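PDB 3UGS: isoprenyl transferase, which probably catalyses the magnesium-dependent condensation of isopentenyl diphosphate with allylic diphosphates to build long-chain polyprenyl diphosphates, and works as a homodimer. Local coordinates for residues A[54-62]-A[180-188]; A[97-105]-A[132-142]. All coordinates share one frame; numbering follows the deposited sequence.

Overall arrangement
Both contacts lie at the carboxyl end of the parallel six-stranded sheet of this cis-prenyltransferase, their centres about 10 Å apart. Interaction 1 sets the central strand 53-60 against the loop between strands 171-175 and 193-197. Interaction 2 joins edge strand 94-99 to its neighbour 126-134 and to the start of helix 136-149. Along the chain, both segments of interaction 2 fall between 54-62 and 180-188. Strands 53-60 and 126-134 are adjacent, and two probable hydrogen bonds connect the contacts directly: Tyr134 N to Phe59 O at 2.9 Å and Ala136 N to Asn183 O at 2.9 Å. Both contacts also reach the second subunit, so residues of the ligand pocket in interaction 1, Arg180 among them, also touch that subunit.

Interaction 1 of 2, residues A[54-62]-A[180-188]. With FFT ((2Z,6Z)-3,7,11-trimethyldodeca-2,6,10-trien-1-yl dihydrogen phosphate), chain C.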
loop_
_atom_site.group_PDB
_atom_site.type_symbol
_atom_site.label_atom_id
_atom_site.label_comp_id
_atom_site.label_asym_id
_atom_site.label_seq_id
_atom_site.Cartn_x
_atom_site.Cartn_y
_atom_site.Cartn_z
ATOM N N LEU A 54 -12.489 9.244 -9.174
ATOM C CA LEU A 54 -12.480 9.589 -7.768
ATOM C C LEU A 54 -12.957 8.403 -6.961
ATOM O O LEU A 54 -14.086 7.928 -7.114
ATOM C CB LEU A 54 -13.332 10.819 -7.472
ATOM C CG LEU A 54 -13.522 11.159 -6.002
ATOM C CD1 LEU A 54 -12.252 11.719 -5.371
ATOM C CD2 LEU A 54 -14.710 12.132 -5.867
ATOM N N SER A 55 -12.069 7.954 -6.089
ATOM C CA SER A 55 -12.284 6.732 -5.343
ATOM C C SER A 55 -12.427 7.032 -3.886
ATOM O O SER A 55 -11.596 7.700 -3.279
ATOM C CB SER A 55 -11.189 5.710 -5.589
ATOM O OG SER A 55 -11.309 5.139 -6.899
ATOM N N LEU A 56 -13.534 6.525 -3.344
ATOM C CA LEU A 56 -13.924 6.799 -1.937
ATOM C C LEU A 56 -14.118 5.525 -1.167
ATOM O O LEU A 56 -14.603 4.578 -1.707
ATOM C CB LEU A 56 -15.205 7.654 -1.827
ATOM C CG LEU A 56 -15.216 8.901 -2.730
ATOM C CD1 LEU A 56 -16.616 9.508 -2.701
ATOM C CD2 LEU A 56 -14.111 9.926 -2.354
ATOM N N PHE A 57 -13.734 5.556 0.098
ATOM C CA PHE A 57 -13.773 4.398 0.976
ATOM C C PHE A 57 -14.905 4.517 1.967
ATOM O O PHE A 57 -14.843 5.267 2.904
ATOM C CB PHE A 57 -12.455 4.199 1.755
ATOM C CG PHE A 57 -12.161 2.753 2.113
ATOM C CD1 PHE A 57 -13.110 1.751 1.929
ATOM C CD2 PHE A 57 -10.931 2.394 2.617
ATOM C CE1 PHE A 57 -12.807 0.428 2.236
ATOM C CE2 PHE A 57 -10.634 1.083 2.918
ATOM C CZ PHE A 57 -11.569 0.106 2.734
ATOM N N ALA A 58 -15.918 3.703 1.776
ATOM C CA ALA A 58 -17.117 3.759 2.645
ATOM C C ALA A 58 -17.078 2.747 3.782
ATOM O O ALA A 58 -17.199 3.095 4.945
ATOM C CB ALA A 58 -18.375 3.566 1.814
ATOM N N PHE A 59 -16.923 1.487 3.393
ATOM C CA PHE A 59 -16.985 0.333 4.305
ATOM C C PHE A 59 -16.076 -0.814 3.794
ATOM O O PHE A 59 -16.081 -1.213 2.601
ATOM C CB PHE A 59 -18.435 -0.185 4.445
ATOM C CG PHE A 59 -18.654 -1.151 5.605
ATOM C CD1 PHE A 59 -19.010 -0.693 6.854
ATOM C CD2 PHE A 59 -18.526 -2.521 5.428
ATOM C CE1 PHE A 59 -19.241 -1.579 7.917
ATOM C CE2 PHE A 59 -18.731 -3.416 6.473
ATOM C CZ PHE A 59 -19.072 -2.944 7.728
ATOM N N SER A 60 -15.317 -1.364 4.716
ATOM C CA SER A 60 -14.368 -2.398 4.354
ATOM C C SER A 60 -14.749 -3.764 4.849
ATOM O O SER A 60 -15.690 -3.910 5.609
ATOM C CB SER A 60 -12.979 -2.061 4.890
ATOM O OG SER A 60 -12.984 -2.105 6.301
ATOM N N THR A 61 -13.988 -4.765 4.418
ATOM C CA THR A 61 -14.240 -6.154 4.843
ATOM C C THR A 61 -14.028 -6.326 6.360
ATOM O O THR A 61 -14.776 -7.008 7.039
ATOM C CB THR A 61 -13.422 -7.195 4.056
ATOM O OG1 THR A 61 -12.045 -6.762 3.931
ATOM C CG2 THR A 61 -14.082 -7.432 2.664
ATOM N N GLU A 62 -13.013 -5.665 6.876
ATOM C CA GLU A 62 -12.700 -5.690 8.353
ATOM C C GLU A 62 -13.736 -4.938 9.220
ATOM O O GLU A 62 -13.980 -5.290 10.371
ATOM C CB GLU A 62 -11.318 -5.114 8.662
ATOM C CG GLU A 62 -10.172 -5.960 8.158
ATOM C CD GLU A 62 -10.049 -5.843 6.633
ATOM O OE1 GLU A 62 -10.154 -6.891 5.951
ATOM O OE2 GLU A 62 -9.902 -4.676 6.128
ATOM N N ARG A 180 -1.983 5.499 7.446
ATOM C CA ARG A 180 -2.127 4.103 6.997
ATOM C C ARG A 180 -3.125 3.971 5.865
ATOM O O ARG A 180 -3.885 4.889 5.630
ATOM C CB ARG A 180 -2.528 3.208 8.149
ATOM C CG ARG A 180 -3.813 3.661 8.812
ATOM C CD ARG A 180 -4.188 2.755 9.959
ATOM N NE ARG A 180 -5.382 3.220 10.653
ATOM C CZ ARG A 180 -5.464 3.453 11.962
ATOM N NH1 ARG A 180 -4.406 3.286 12.751
ATOM N NH2 ARG A 180 -6.624 3.822 12.478
ATOM N N LEU A 181 -3.072 2.851 5.151
ATOM C CA LEU A 181 -3.950 2.650 3.961
ATOM C C LEU A 181 -5.187 1.843 4.245
ATOM O O LEU A 181 -6.139 1.842 3.504
ATOM C CB LEU A 181 -3.205 2.019 2.787
ATOM C CG LEU A 181 -2.059 2.907 2.212
ATOM C CD1 LEU A 181 -1.650 2.371 0.849
ATOM C CD2 LEU A 181 -2.454 4.367 2.094
ATOM N N SER A 182 -5.117 1.148 5.350
ATOM C CA SER A 182 -6.213 0.321 5.833
ATOM C C SER A 182 -6.907 -0.475 4.737
ATOM O O SER A 182 -8.080 -0.299 4.468
ATOM C CB SER A 182 -7.227 1.172 6.569
ATOM O OG SER A 182 -6.646 1.618 7.762
ATOM N N ASN A 183 -6.151 -1.356 4.110
ATOM C CA ASN A 183 -6.688 -2.319 3.099
ATOM C C ASN A 183 -7.406 -1.646 1.928
ATOM O O ASN A 183 -8.343 -2.185 1.336
ATOM C CB ASN A 183 -7.635 -3.325 3.759
ATOM C CG ASN A 183 -7.623 -4.695 3.082
ATOM O OD1 ASN A 183 -6.799 -4.958 2.214
ATOM N ND2 ASN A 183 -8.544 -5.566 3.474
ATOM N N PHE A 184 -6.941 -0.436 1.634
ATOM C CA PHE A 184 -7.532 0.391 0.580
ATOM C C PHE A 184 -6.674 0.419 -0.674
ATOM O O PHE A 184 -5.620 1.050 -0.721
ATOM C CB PHE A 184 -7.840 1.820 1.077
ATOM C CG PHE A 184 -8.734 2.616 0.152
ATOM C CD1 PHE A 184 -9.853 2.054 -0.435
ATOM C CD2 PHE A 184 -8.456 3.943 -0.115
ATOM C CE1 PHE A 184 -10.659 2.800 -1.284
ATOM C CE2 PHE A 184 -9.247 4.687 -0.965
ATOM C CZ PHE A 184 -10.356 4.114 -1.546
ATOM N N LEU A 185 -7.158 -0.279 -1.700
ATOM C CA LEU A 185 -6.521 -0.225 -3.044
ATOM C C LEU A 185 -4.987 -0.441 -3.042
ATOM O O LEU A 185 -4.189 0.231 -3.715
ATOM C CB LEU A 185 -6.777 1.131 -3.663
ATOM C CG LEU A 185 -8.260 1.512 -3.852
ATOM C CD1 LEU A 185 -8.355 2.958 -4.332
ATOM C CD2 LEU A 185 -8.962 0.520 -4.795
ATOM N N LEU A 186 -4.570 -1.417 -2.278
ATOM C CA LEU A 186 -3.113 -1.688 -2.132
ATOM C C LEU A 186 -2.392 -1.925 -3.470
ATOM O O LEU A 186 -1.306 -1.410 -3.755
ATOM C CB LEU A 186 -2.884 -2.840 -1.175
ATOM C CG LEU A 186 -3.372 -2.534 0.268
ATOM C CD1 LEU A 186 -3.339 -3.796 1.172
ATOM C CD2 LEU A 186 -2.577 -1.384 0.894
ATOM N N TRP A 187 -2.988 -2.762 -4.280
ATOM C CA TRP A 187 -2.362 -3.124 -5.565
ATOM C C TRP A 187 -2.171 -1.902 -6.459
ATOM O O TRP A 187 -1.100 -1.619 -7.008
ATOM C CB TRP A 187 -3.175 -4.180 -6.283
ATOM C CG TRP A 187 -2.590 -4.620 -7.596
ATOM C CD1 TRP A 187 -2.631 -3.969 -8.802
ATOM C CD2 TRP A 187 -1.869 -5.857 -7.850
ATOM N NE1 TRP A 187 -1.996 -4.708 -9.753
ATOM C CE2 TRP A 187 -1.546 -5.853 -9.241
ATOM C CE3 TRP A 187 -1.518 -6.956 -7.073
ATOM C CZ2 TRP A 187 -0.885 -6.880 -9.820
ATOM C CZ3 TRP A 187 -0.831 -7.964 -7.644
ATOM C CH2 TRP A 187 -0.528 -7.945 -9.007
ATOM N N GLN A 188 -3.253 -1.172 -6.571
ATOM C CA GLN A 188 -3.334 0.062 -7.373
ATOM C C GLN A 188 -2.358 1.168 -6.884
ATOM O O GLN A 188 -1.876 2.024 -7.638
ATOM C CB GLN A 188 -4.747 0.579 -7.406
ATOM C CG GLN A 188 -5.754 -0.331 -8.097
ATOM C CD GLN A 188 -6.439 -1.277 -7.091
ATOM O OE1 GLN A 188 -5.950 -1.452 -5.976
ATOM N NE2 GLN A 188 -7.589 -1.865 -7.482
HETATM O O3 FFT C . -7.592 3.760 8.898
HETATM P P FFT C . -8.915 4.043 9.558
HETATM O O1 FFT C . -9.286 5.494 9.536
HETATM O O2 FFT C . -9.022 3.319 10.888
HETATM O O FFT C . -10.084 3.366 8.661
HETATM C C14 FFT C . -10.445 3.914 7.375
HETATM C C13 FFT C . -11.399 2.999 6.641
HETATM C C11 FFT C . -12.591 3.397 6.209
HETATM C C12 FFT C . -13.488 2.453 5.502
HETATM C C10 FFT C . -13.040 4.829 6.329
HETATM C C9 FFT C . -14.353 4.956 7.043
HETATM C C8 FFT C . -14.593 6.409 7.412
HETATM C C6 FFT C . -15.598 7.121 6.866
HETATM C C7 FFT C . -15.854 8.558 7.255
HETATM C C5 FFT C . -16.495 6.469 5.851
HETATM C C4 FFT C . -17.849 7.122 6.001
HETATM C C3 FFT C . -18.939 6.340 5.307
HETATM C C1 FFT C . -20.117 6.953 5.036
HETATM C C2 FFT C . -20.339 8.407 5.423
HETATM C C FFT C . -21.203 6.164 4.335
HETATM O O HOH W 1 -9.875 -7.842 2.442
#
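The ligand pocket of the cis-prenyltransferase fold is lined here by strand 53-60 and the loop 180-188, where Phe57 packs on Phe184 as an offset stack. The ring centroids are 4.3 Å apart and the planes only 17° from parallel. With CG of Phe57 anti to the backbone N (chi1 -151°), its ring reaches between loop and lipid: Phe184 CD1 lies over one face near the rim, while C12 of the farnesyl chain sits over the centre of the other. Ser182 O meets Phe57 CE2 at the ring edge, 3.3 Å away. The same loop grips the phosphate. Arg180 NE donates almost straight (172°) to ligand O3, which lies in the guanidinium plane at its edge, and NH2 reaches O2; Ser182 OG adds a 2.6 Å bond to O3. The third guanidinium nitrogen, NH1, makes a salt bridge to Glu193 of the second subunit. Asn183 fastens the loop to Glu62. Its ND2 donates to Glu62 OE2 at 3.1 Å and weakly to OE1; OE2 is also bonded to Tyr191 of the second subunit. One water accepts from Asn183 ND2 and donates to Thr61 OG1, both at 2.8 Å.

Interaction 2 of 2, residues A[97-105]-A[132-142]; sequences RAIGDLSRL and ISYGARDEIIR
Ala98 begins the contact lightly, its CB facing Ile132 CD1 on the side covered by helix 107-120. At Ile99 the backbone O accepts from Ile132 N at 2.9 Å in a nearly linear bond (172°). The Ile99 side chain runs beside Tyr134, pointing the same way; CG1 lies between the backbone N and carbonyl carbon (chi1 68°), which brings it to 3.7 Å from Tyr134 CD1. At Gly100 the chains lie close: its CA is 3.3 Å from Tyr134 CB and meets the ring at its edge. With phi at 110°, the glycine backbone lets the two chains come this near. Over Gly100 O lies a face of the Arg142 guanidinium, which Asp164 holds through NH1 and Asp138 OD2 through NE.

Asp101 is gripped from both ends of its backbone: N donates to Ser133 O at 2.7 Å, from above the carbonyl plane, and O accepts from Ser133 OG at 2.9 Å. Its OD1 accepts from Ser103 N, which makes an Asx turn, and from Ser103 OG on the same face; a water links OD2, weakly, to Asp138 OD1. Arg104 CB touches Ser133 OG, which is also hydrogen-bonded to Trp64 NE1, and Arg104 makes a cation-pi contact with the same Trp64, a probable substrate-binding residue. Leu105 CD2 finally packs at 4.0 Å on Ile132 CG2, crossing it at about a right angle. Adjacent parallel strands joined through helix 107-120 are characteristic of a beta-alpha-beta unit, with this contact at the carboxyl ends of its two strands.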
loop_
_atom_site.group_PDB
_atom_site.type_symbol
_atom_site.label_atom_id
_atom_site.label_comp_id
_atom_site.label_asym_id
_atom_site.label_seq_id
_atom_site.Cartn_x
_atom_site.Cartn_y
_atom_site.Cartn_z
ATOM N N ARG A 97 -19.808 3.899 -9.514
ATOM C CA ARG A 97 -19.436 2.476 -9.508
ATOM C C ARG A 97 -19.105 1.996 -8.122
ATOM O O ARG A 97 -18.329 2.623 -7.410
ATOM C CB ARG A 97 -18.214 2.220 -10.352
ATOM C CG ARG A 97 -18.437 2.444 -11.817
ATOM C CD ARG A 97 -17.171 2.066 -12.592
ATOM N N ALA A 98 -19.696 0.871 -7.779
ATOM C CA ALA A 98 -19.400 0.164 -6.549
ATOM C C ALA A 98 -18.315 -0.910 -6.763
ATOM O O ALA A 98 -18.209 -1.541 -7.777
ATOM C CB ALA A 98 -20.652 -0.417 -5.945
ATOM N N ILE A 99 -17.431 -1.009 -5.792
ATOM C CA ILE A 99 -16.412 -2.071 -5.757
ATOM C C ILE A 99 -16.399 -2.615 -4.355
ATOM O O ILE A 99 -16.906 -2.008 -3.431
ATOM C CB ILE A 99 -14.991 -1.628 -6.197
ATOM C CG1 ILE A 99 -14.351 -0.650 -5.199
ATOM C CG2 ILE A 99 -15.059 -0.934 -7.535
ATOM C CD1 ILE A 99 -12.971 -0.137 -5.626
ATOM N N GLY A 100 -15.777 -3.760 -4.202
ATOM C CA GLY A 100 -15.825 -4.477 -2.946
ATOM C C GLY A 100 -16.666 -5.716 -3.135
ATOM O O GLY A 100 -17.142 -6.010 -4.225
ATOM N N ASP A 101 -16.792 -6.484 -2.071
ATOM C CA ASP A 101 -17.568 -7.720 -2.143
ATOM C C ASP A 101 -18.989 -7.392 -1.771
ATOM O O ASP A 101 -19.339 -7.351 -0.608
ATOM C CB ASP A 101 -17.035 -8.793 -1.226
ATOM C CG ASP A 101 -17.804 -10.115 -1.353
ATOM O OD1 ASP A 101 -18.753 -10.206 -2.177
ATOM O OD2 ASP A 101 -17.413 -11.052 -0.626
ATOM N N LEU A 102 -19.786 -7.163 -2.799
ATOM C CA LEU A 102 -21.131 -6.595 -2.643
ATOM C C LEU A 102 -22.113 -7.671 -2.187
ATOM O O LEU A 102 -23.219 -7.365 -1.717
ATOM C CB LEU A 102 -21.669 -5.984 -3.932
ATOM C CG LEU A 102 -20.965 -4.778 -4.533
ATOM C CD1 LEU A 102 -21.771 -4.339 -5.746
ATOM C CD2 LEU A 102 -20.769 -3.632 -3.537
ATOM N N SER A 103 -21.686 -8.921 -2.318
ATOM C CA SER A 103 -22.554 -10.079 -1.958
ATOM C C SER A 103 -22.807 -10.148 -0.459
ATOM O O SER A 103 -23.729 -10.796 -0.012
ATOM C CB SER A 103 -22.008 -11.432 -2.436
ATOM O OG SER A 103 -21.157 -12.003 -1.455
ATOM N N ARG A 104 -21.982 -9.435 0.293
ATOM C CA ARG A 104 -22.075 -9.389 1.802
ATOM C C ARG A 104 -23.092 -8.360 2.298
ATOM O O ARG A 104 -23.364 -8.238 3.492
ATOM C CB ARG A 104 -20.692 -9.196 2.455
ATOM C CG ARG A 104 -19.871 -10.497 2.460
ATOM C CD ARG A 104 -18.536 -10.376 3.177
ATOM N NE ARG A 104 -18.592 -10.600 4.631
ATOM C CZ ARG A 104 -17.510 -10.668 5.414
ATOM N NH1 ARG A 104 -16.279 -10.554 4.898
ATOM N NH2 ARG A 104 -17.659 -10.856 6.722
ATOM N N LEU A 105 -23.690 -7.665 1.343
ATOM C CA LEU A 105 -24.636 -6.585 1.641
ATOM C C LEU A 105 -26.099 -7.028 1.655
ATOM O O LEU A 105 -26.525 -7.891 0.900
ATOM C CB LEU A 105 -24.480 -5.411 0.679
ATOM C CG LEU A 105 -23.099 -4.708 0.635
ATOM C CD1 LEU A 105 -23.040 -3.716 -0.526
ATOM C CD2 LEU A 105 -22.740 -3.999 1.939
ATOM N N ILE A 132 -17.270 -0.430 -1.045
ATOM C CA ILE A 132 -18.257 -0.883 -0.015
ATOM C C ILE A 132 -18.167 -2.364 0.242
ATOM O O ILE A 132 -18.259 -3.163 -0.684
ATOM C CB ILE A 132 -19.728 -0.636 -0.398
ATOM C CG1 ILE A 132 -19.875 0.712 -1.041
ATOM C CG2 ILE A 132 -20.629 -0.733 0.822
ATOM C CD1 ILE A 132 -21.210 0.848 -1.769
ATOM N N SER A 133 -18.040 -2.706 1.517
ATOM C CA SER A 133 -17.673 -4.068 1.901
ATOM C C SER A 133 -16.482 -4.485 1.020
ATOM O O SER A 133 -16.452 -5.518 0.391
ATOM C CB SER A 133 -18.827 -5.049 1.688
ATOM O OG SER A 133 -18.380 -6.371 1.998
ATOM N N TYR A 134 -15.534 -3.592 0.959
ATOM C CA TYR A 134 -14.364 -3.742 0.102
ATOM C C TYR A 134 -13.080 -3.905 0.900
ATOM O O TYR A 134 -12.828 -3.243 1.877
ATOM C CB TYR A 134 -14.212 -2.558 -0.848
ATOM C CG TYR A 134 -12.870 -2.489 -1.486
ATOM C CD1 TYR A 134 -12.671 -2.951 -2.786
ATOM C CD2 TYR A 134 -11.779 -2.016 -0.781
ATOM C CE1 TYR A 134 -11.415 -2.913 -3.376
ATOM C CE2 TYR A 134 -10.537 -1.987 -1.349
ATOM C CZ TYR A 134 -10.348 -2.428 -2.644
ATOM O OH TYR A 134 -9.070 -2.383 -3.202
ATOM N N GLY A 135 -12.247 -4.798 0.428
ATOM C CA GLY A 135 -10.890 -4.905 0.927
ATOM C C GLY A 135 -9.942 -5.207 -0.207
ATOM O O GLY A 135 -10.316 -5.914 -1.155
ATOM N N ALA A 136 -8.721 -4.685 -0.100
ATOM C CA ALA A 136 -7.719 -4.789 -1.204
ATOM C C ALA A 136 -7.286 -6.216 -1.359
ATOM O O ALA A 136 -7.141 -6.733 -2.446
ATOM C CB ALA A 136 -6.503 -3.903 -0.968
ATOM N N ARG A 137 -7.074 -6.847 -0.224
ATOM C CA ARG A 137 -6.597 -8.231 -0.218
ATOM C C ARG A 137 -7.644 -9.133 -0.890
ATOM O O ARG A 137 -7.341 -9.975 -1.703
ATOM C CB ARG A 137 -6.274 -8.730 1.193
ATOM C CG ARG A 137 -4.924 -8.268 1.723
ATOM C CD ARG A 137 -4.742 -8.689 3.177
ATOM N NE ARG A 137 -3.469 -8.236 3.777
ATOM C CZ ARG A 137 -2.928 -8.771 4.871
ATOM N NH1 ARG A 137 -3.534 -9.762 5.472
ATOM N NH2 ARG A 137 -1.795 -8.304 5.376
ATOM N N ASP A 138 -8.879 -8.895 -0.528
ATOM C CA ASP A 138 -10.047 -9.618 -1.072
ATOM C C ASP A 138 -10.185 -9.317 -2.549
ATOM O O ASP A 138 -10.407 -10.185 -3.344
ATOM C CB ASP A 138 -11.333 -9.236 -0.285
ATOM C CG ASP A 138 -12.640 -9.766 -0.929
ATOM O OD1 ASP A 138 -12.950 -10.942 -0.762
ATOM O OD2 ASP A 138 -13.403 -8.990 -1.560
ATOM N N GLU A 139 -10.056 -8.052 -2.922
ATOM C CA GLU A 139 -10.136 -7.662 -4.352
ATOM C C GLU A 139 -9.069 -8.440 -5.141
ATOM O O GLU A 139 -9.298 -9.055 -6.194
ATOM C CB GLU A 139 -9.935 -6.178 -4.536
ATOM C CG GLU A 139 -10.275 -5.695 -5.958
ATOM C CD GLU A 139 -9.674 -4.317 -6.303
ATOM O OE1 GLU A 139 -8.821 -3.759 -5.514
ATOM O OE2 GLU A 139 -10.043 -3.794 -7.397
ATOM N N ILE A 140 -7.887 -8.458 -4.566
ATOM C CA ILE A 140 -6.737 -9.155 -5.191
ATOM C C ILE A 140 -7.002 -10.661 -5.406
ATOM O O ILE A 140 -6.697 -11.239 -6.453
ATOM C CB ILE A 140 -5.432 -8.956 -4.420
ATOM C CG1 ILE A 140 -4.984 -7.483 -4.520
ATOM C CG2 ILE A 140 -4.337 -9.880 -4.957
ATOM C CD1 ILE A 140 -3.731 -7.176 -3.728
ATOM N N ILE A 141 -7.589 -11.279 -4.402
ATOM C CA ILE A 141 -7.956 -12.733 -4.467
ATOM C C ILE A 141 -9.008 -12.977 -5.531
ATOM O O ILE A 141 -8.926 -13.889 -6.321
ATOM C CB ILE A 141 -8.443 -13.312 -3.118
ATOM C CG1 ILE A 141 -7.312 -14.116 -2.459
ATOM C CG2 ILE A 141 -9.493 -14.406 -3.356
ATOM C CD1 ILE A 141 -6.110 -13.379 -1.967
ATOM N N ARG A 142 -9.988 -12.109 -5.547
ATOM C CA ARG A 142 -11.081 -12.179 -6.511
ATOM C C ARG A 142 -10.565 -11.979 -7.938
ATOM O O ARG A 142 -11.043 -12.572 -8.896
ATOM C CB ARG A 142 -12.222 -11.186 -6.179
ATOM C CG ARG A 142 -12.910 -11.538 -4.842
ATOM C CD ARG A 142 -14.270 -10.907 -4.572
ATOM N NE ARG A 142 -14.065 -9.506 -4.181
ATOM C CZ ARG A 142 -14.163 -8.473 -5.001
ATOM N NH1 ARG A 142 -13.869 -7.247 -4.564
ATOM N NH2 ARG A 142 -14.553 -8.666 -6.250
HETATM O O HOH W 2 -14.827 -12.869 -1.651
#